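Local coordinates for protein MIP07328p (Drosophila melanogaster, PDB 6FKK) that probably acts as a semaphorin axon guidance cue, a repellent signal that binds receptors on other cells through its extracellular sema domain, at residues 235-249 / 345-359. Residues are numbered along the deposited sequence; the frame is centred on the assembly and turned at random.
Sequences NDRGGPYSHGKSWTS and EDSRTLTSIAVNFIK
H243 lies with one face of its ring over V355, CB of the valine 4.2 Å from the ring centroid, a CH-pi contact on the rim of the sema domain's beta-propeller. Here the loop 235-249, which links the antiparallel strands 225-233 and 251-259, packs on helix 352-360 and the turn before it, part of the long insertion between strands 298-305 and 377-380. K359 reaches the same ring from its edge: extended beyond CG, it brings NZ almost into the imidazole plane, 3.0 Å from H243 ND1. K359 NZ also donates to S246 OG at 2.7 Å and forms a salt bridge with E185, so three partners hold this buried charge. The amide of N356 stands nearly upright to the ring, their planes 83° apart. CD of the P240 ring meets CG2 of V355, while T248 lays its CG2 across both valine methyls. At the other end, S347 OG accepts from R237 N at 2.9 Å and sits 2.7 Å from G238 O. D236 braces this bend: OD1 receives G238 N, closing an Asx turn, and T248 OG1 from opposite faces of the carboxylate, while OD2 takes S249 OG, which is also hydrogen-bonded to the backbone N of C233, and, through its syn lone pair, T248 N. With an alanine at D236, these four donors would probably lose their carboxylate acceptor, and the loop would be freer to shift away from S347. Near the surface, the R237 guanidinium stacks over the D346 carboxylate, planes 28° apart, a salt bridge of charge alone. R348, bent at chi3 (-118°), curls back to the same carboxylate, and D346 OD1 lies 3.5 Å above the R348 guanidinium plane, over its centre.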
# COMPACT_ATOMS: atom_id res chain seq x y z
N ASN A 235 -20.94 5.17 -8.23
CA ASN A 235 -22.32 5.55 -8.49
C ASN A 235 -23.31 4.44 -8.15
O ASN A 235 -24.47 4.49 -8.59
CB ASN A 235 -22.49 5.97 -9.95
CG ASN A 235 -22.38 4.80 -10.91
OD1 ASN A 235 -21.71 3.81 -10.63
ND2 ASN A 235 -23.04 4.92 -12.06
N ASP A 236 -22.88 3.43 -7.39
CA ASP A 236 -23.77 2.34 -7.02
C ASP A 236 -24.84 2.85 -6.06
O ASP A 236 -24.53 3.48 -5.04
CB ASP A 236 -22.97 1.21 -6.38
CG ASP A 236 -23.69 -0.13 -6.42
OD1 ASP A 236 -24.94 -0.14 -6.45
OD2 ASP A 236 -23.00 -1.18 -6.43
N ARG A 237 -26.11 2.60 -6.39
CA ARG A 237 -27.23 2.97 -5.54
C ARG A 237 -27.91 1.75 -4.94
O ARG A 237 -29.05 1.85 -4.46
CB ARG A 237 -28.26 3.79 -6.32
CG ARG A 237 -27.73 5.08 -6.93
CD ARG A 237 -28.89 5.88 -7.51
NE ARG A 237 -28.49 6.74 -8.62
CZ ARG A 237 -29.34 7.37 -9.42
NH1 ARG A 237 -30.65 7.22 -9.23
NH2 ARG A 237 -28.90 8.13 -10.40
N GLY A 238 -27.25 0.59 -4.95
CA GLY A 238 -27.87 -0.63 -4.50
C GLY A 238 -28.81 -1.22 -5.54
O GLY A 238 -29.03 -0.66 -6.62
N GLY A 239 -29.37 -2.38 -5.21
CA GLY A 239 -30.27 -3.07 -6.09
C GLY A 239 -31.72 -2.91 -5.68
O GLY A 239 -32.06 -2.14 -4.77
N PRO A 240 -32.61 -3.64 -6.34
CA PRO A 240 -34.04 -3.53 -6.03
C PRO A 240 -34.42 -4.31 -4.79
O PRO A 240 -33.83 -5.35 -4.47
CB PRO A 240 -34.71 -4.12 -7.27
CG PRO A 240 -33.73 -5.16 -7.73
CD PRO A 240 -32.36 -4.58 -7.45
N TYR A 241 -35.42 -3.79 -4.08
CA TYR A 241 -36.08 -4.47 -2.96
C TYR A 241 -35.04 -4.79 -1.89
O TYR A 241 -34.39 -3.85 -1.40
CB TYR A 241 -36.85 -5.67 -3.52
CG TYR A 241 -37.93 -5.29 -4.51
CD1 TYR A 241 -38.53 -4.04 -4.47
CD2 TYR A 241 -38.35 -6.18 -5.49
CE1 TYR A 241 -39.52 -3.69 -5.37
CE2 TYR A 241 -39.34 -5.84 -6.40
CZ TYR A 241 -39.92 -4.59 -6.33
OH TYR A 241 -40.90 -4.24 -7.23
N SER A 242 -34.85 -6.05 -1.50
CA SER A 242 -33.94 -6.39 -0.41
C SER A 242 -32.48 -6.18 -0.77
O SER A 242 -31.63 -6.21 0.12
CB SER A 242 -34.17 -7.85 0.01
OG SER A 242 -34.26 -8.70 -1.11
N HIS A 243 -32.16 -5.97 -2.05
CA HIS A 243 -30.80 -5.68 -2.46
C HIS A 243 -30.43 -4.21 -2.29
O HIS A 243 -29.34 -3.81 -2.72
CB HIS A 243 -30.59 -6.09 -3.92
CG HIS A 243 -31.04 -7.48 -4.24
ND1 HIS A 243 -30.30 -8.60 -3.91
CD2 HIS A 243 -32.15 -7.94 -4.86
CE1 HIS A 243 -30.94 -9.68 -4.31
NE2 HIS A 243 -32.06 -9.31 -4.89
N GLY A 244 -31.30 -3.41 -1.67
CA GLY A 244 -31.07 -1.98 -1.59
C GLY A 244 -29.95 -1.57 -0.66
O GLY A 244 -29.49 -0.42 -0.73
N LYS A 245 -29.49 -2.46 0.21
CA LYS A 245 -28.42 -2.16 1.15
C LYS A 245 -27.12 -2.89 0.81
O LYS A 245 -26.18 -2.86 1.61
CB LYS A 245 -28.84 -2.51 2.58
CG LYS A 245 -29.91 -1.60 3.15
CD LYS A 245 -30.16 -1.93 4.61
CE LYS A 245 -31.18 -0.99 5.24
NZ LYS A 245 -31.37 -1.27 6.69
N SER A 246 -27.05 -3.53 -0.36
CA SER A 246 -25.88 -4.30 -0.76
C SER A 246 -25.35 -3.79 -2.09
O SER A 246 -26.10 -3.22 -2.90
CB SER A 246 -26.20 -5.79 -0.85
OG SER A 246 -27.37 -6.02 -1.63
N TRP A 247 -24.06 -4.00 -2.33
CA TRP A 247 -23.46 -3.61 -3.59
C TRP A 247 -24.05 -4.41 -4.74
O TRP A 247 -24.46 -5.57 -4.58
CB TRP A 247 -21.94 -3.81 -3.56
CG TRP A 247 -21.21 -3.02 -2.51
CD1 TRP A 247 -20.79 -3.47 -1.29
CD2 TRP A 247 -20.78 -1.66 -2.61
NE1 TRP A 247 -20.14 -2.47 -0.62
CE2 TRP A 247 -20.11 -1.35 -1.40
CE3 TRP A 247 -20.89 -0.67 -3.59
CZ2 TRP A 247 -19.57 -0.09 -1.16
CZ3 TRP A 247 -20.35 0.58 -3.34
CH2 TRP A 247 -19.70 0.85 -2.14
N THR A 248 -24.09 -3.79 -5.92
CA THR A 248 -24.41 -4.48 -7.16
C THR A 248 -23.22 -4.48 -8.11
O THR A 248 -23.37 -4.86 -9.28
CB THR A 248 -25.62 -3.84 -7.84
OG1 THR A 248 -25.34 -2.47 -8.14
CG2 THR A 248 -26.83 -3.91 -6.92
N SER A 249 -22.05 -4.06 -7.64
CA SER A 249 -20.88 -3.94 -8.50
C SER A 249 -19.62 -4.48 -7.84
O SER A 249 -18.51 -4.12 -8.25
CB SER A 249 -20.66 -2.47 -8.90
OG SER A 249 -20.38 -1.68 -7.75
N GLU A 345 -26.09 3.69 -14.57
CA GLU A 345 -26.50 4.97 -13.99
C GLU A 345 -27.32 4.76 -12.72
O GLU A 345 -26.97 5.27 -11.65
CB GLU A 345 -27.30 5.78 -15.02
CG GLU A 345 -27.77 7.13 -14.50
CD GLU A 345 -28.57 7.91 -15.52
OE1 GLU A 345 -28.53 7.54 -16.72
OE2 GLU A 345 -29.25 8.88 -15.14
N ASP A 346 -28.41 4.00 -12.81
CA ASP A 346 -29.26 3.70 -11.66
C ASP A 346 -29.29 2.19 -11.48
O ASP A 346 -30.03 1.49 -12.18
CB ASP A 346 -30.67 4.27 -11.85
CG ASP A 346 -31.51 4.19 -10.58
OD1 ASP A 346 -30.99 3.71 -9.55
OD2 ASP A 346 -32.69 4.61 -10.62
N SER A 347 -28.49 1.69 -10.54
CA SER A 347 -28.40 0.26 -10.29
C SER A 347 -29.66 -0.31 -9.66
O SER A 347 -29.83 -1.54 -9.65
CB SER A 347 -27.20 -0.05 -9.40
OG SER A 347 -27.27 0.67 -8.18
N ARG A 348 -30.55 0.54 -9.14
CA ARG A 348 -31.82 0.05 -8.60
C ARG A 348 -32.72 -0.53 -9.68
O ARG A 348 -33.64 -1.29 -9.36
CB ARG A 348 -32.55 1.17 -7.86
CG ARG A 348 -31.74 1.81 -6.74
CD ARG A 348 -32.59 2.77 -5.92
NE ARG A 348 -32.09 4.14 -5.98
CZ ARG A 348 -32.63 5.10 -6.73
NH1 ARG A 348 -33.70 4.84 -7.47
NH2 ARG A 348 -32.11 6.32 -6.73
N THR A 349 -32.47 -0.19 -10.95
CA THR A 349 -33.23 -0.75 -12.06
C THR A 349 -32.76 -2.14 -12.46
O THR A 349 -33.45 -2.80 -13.25
CB THR A 349 -33.14 0.18 -13.28
OG1 THR A 349 -31.77 0.39 -13.62
CG2 THR A 349 -33.80 1.52 -12.97
N LEU A 350 -31.62 -2.60 -11.94
CA LEU A 350 -31.16 -3.95 -12.24
C LEU A 350 -32.14 -4.98 -11.68
O LEU A 350 -32.84 -4.73 -10.70
CB LEU A 350 -29.76 -4.17 -11.67
CG LEU A 350 -28.64 -3.37 -12.32
CD1 LEU A 350 -27.31 -3.64 -11.63
CD2 LEU A 350 -28.56 -3.69 -13.80
N THR A 351 -32.18 -6.14 -12.32
CA THR A 351 -33.10 -7.19 -11.91
C THR A 351 -32.50 -8.00 -10.76
O THR A 351 -31.29 -7.99 -10.52
CB THR A 351 -33.43 -8.11 -13.08
OG1 THR A 351 -32.21 -8.56 -13.70
CG2 THR A 351 -34.27 -7.38 -14.11
N SER A 352 -33.38 -8.71 -10.05
CA SER A 352 -32.92 -9.56 -8.96
C SER A 352 -32.03 -10.69 -9.47
O SER A 352 -31.10 -11.11 -8.77
CB SER A 352 -34.11 -10.14 -8.19
OG SER A 352 -34.80 -9.12 -7.49
N ILE A 353 -32.29 -11.18 -10.69
CA ILE A 353 -31.44 -12.22 -11.25
C ILE A 353 -30.05 -11.68 -11.54
O ILE A 353 -29.05 -12.39 -11.40
CB ILE A 353 -32.10 -12.83 -12.51
CG1 ILE A 353 -32.25 -11.79 -13.62
CG2 ILE A 353 -33.46 -13.42 -12.16
CD1 ILE A 353 -31.20 -11.88 -14.71
N ALA A 354 -29.96 -10.41 -11.94
CA ALA A 354 -28.66 -9.83 -12.26
C ALA A 354 -27.89 -9.50 -10.99
O ALA A 354 -26.66 -9.64 -10.95
CB ALA A 354 -28.84 -8.58 -13.12
N VAL A 355 -28.58 -9.06 -9.94
CA VAL A 355 -27.91 -8.75 -8.68
C VAL A 355 -27.49 -10.03 -7.97
O VAL A 355 -26.37 -10.12 -7.44
CB VAL A 355 -28.81 -7.88 -7.79
CG1 VAL A 355 -28.12 -7.57 -6.48
CG2 VAL A 355 -29.19 -6.59 -8.52
N ASN A 356 -28.36 -11.04 -7.95
CA ASN A 356 -28.00 -12.31 -7.34
C ASN A 356 -26.82 -12.97 -8.05
O ASN A 356 -26.02 -13.67 -7.42
CB ASN A 356 -29.19 -13.26 -7.32
CG ASN A 356 -30.15 -12.97 -6.17
OD1 ASN A 356 -29.88 -13.33 -5.02
ND2 ASN A 356 -31.27 -12.34 -6.48
N PHE A 357 -26.70 -12.75 -9.36
CA PHE A 357 -25.59 -13.34 -10.11
C PHE A 357 -24.25 -12.79 -9.62
O PHE A 357 -23.33 -13.56 -9.30
CB PHE A 357 -25.76 -13.09 -11.60
CG PHE A 357 -24.66 -13.67 -12.45
CD1 PHE A 357 -24.75 -14.96 -12.93
CD2 PHE A 357 -23.54 -12.92 -12.76
CE1 PHE A 357 -23.74 -15.50 -13.70
CE2 PHE A 357 -22.52 -13.45 -13.53
CZ PHE A 357 -22.62 -14.74 -14.00
N ILE A 358 -24.12 -11.47 -9.56
CA ILE A 358 -22.86 -10.87 -9.13
C ILE A 358 -22.59 -11.14 -7.65
O ILE A 358 -21.44 -11.11 -7.22
CB ILE A 358 -22.84 -9.36 -9.44
CG1 ILE A 358 -21.41 -8.83 -9.37
CG2 ILE A 358 -23.74 -8.60 -8.48
CD1 ILE A 358 -21.29 -7.36 -9.70
N LYS A 359 -23.64 -11.43 -6.87
CA LYS A 359 -23.43 -11.89 -5.50
C LYS A 359 -22.97 -13.34 -5.47
O LYS A 359 -22.25 -13.74 -4.55
CB LYS A 359 -24.70 -11.72 -4.68
CG LYS A 359 -25.12 -10.27 -4.46
CD LYS A 359 -26.34 -10.19 -3.57
CE LYS A 359 -26.70 -8.75 -3.25
NZ LYS A 359 -27.81 -8.65 -2.25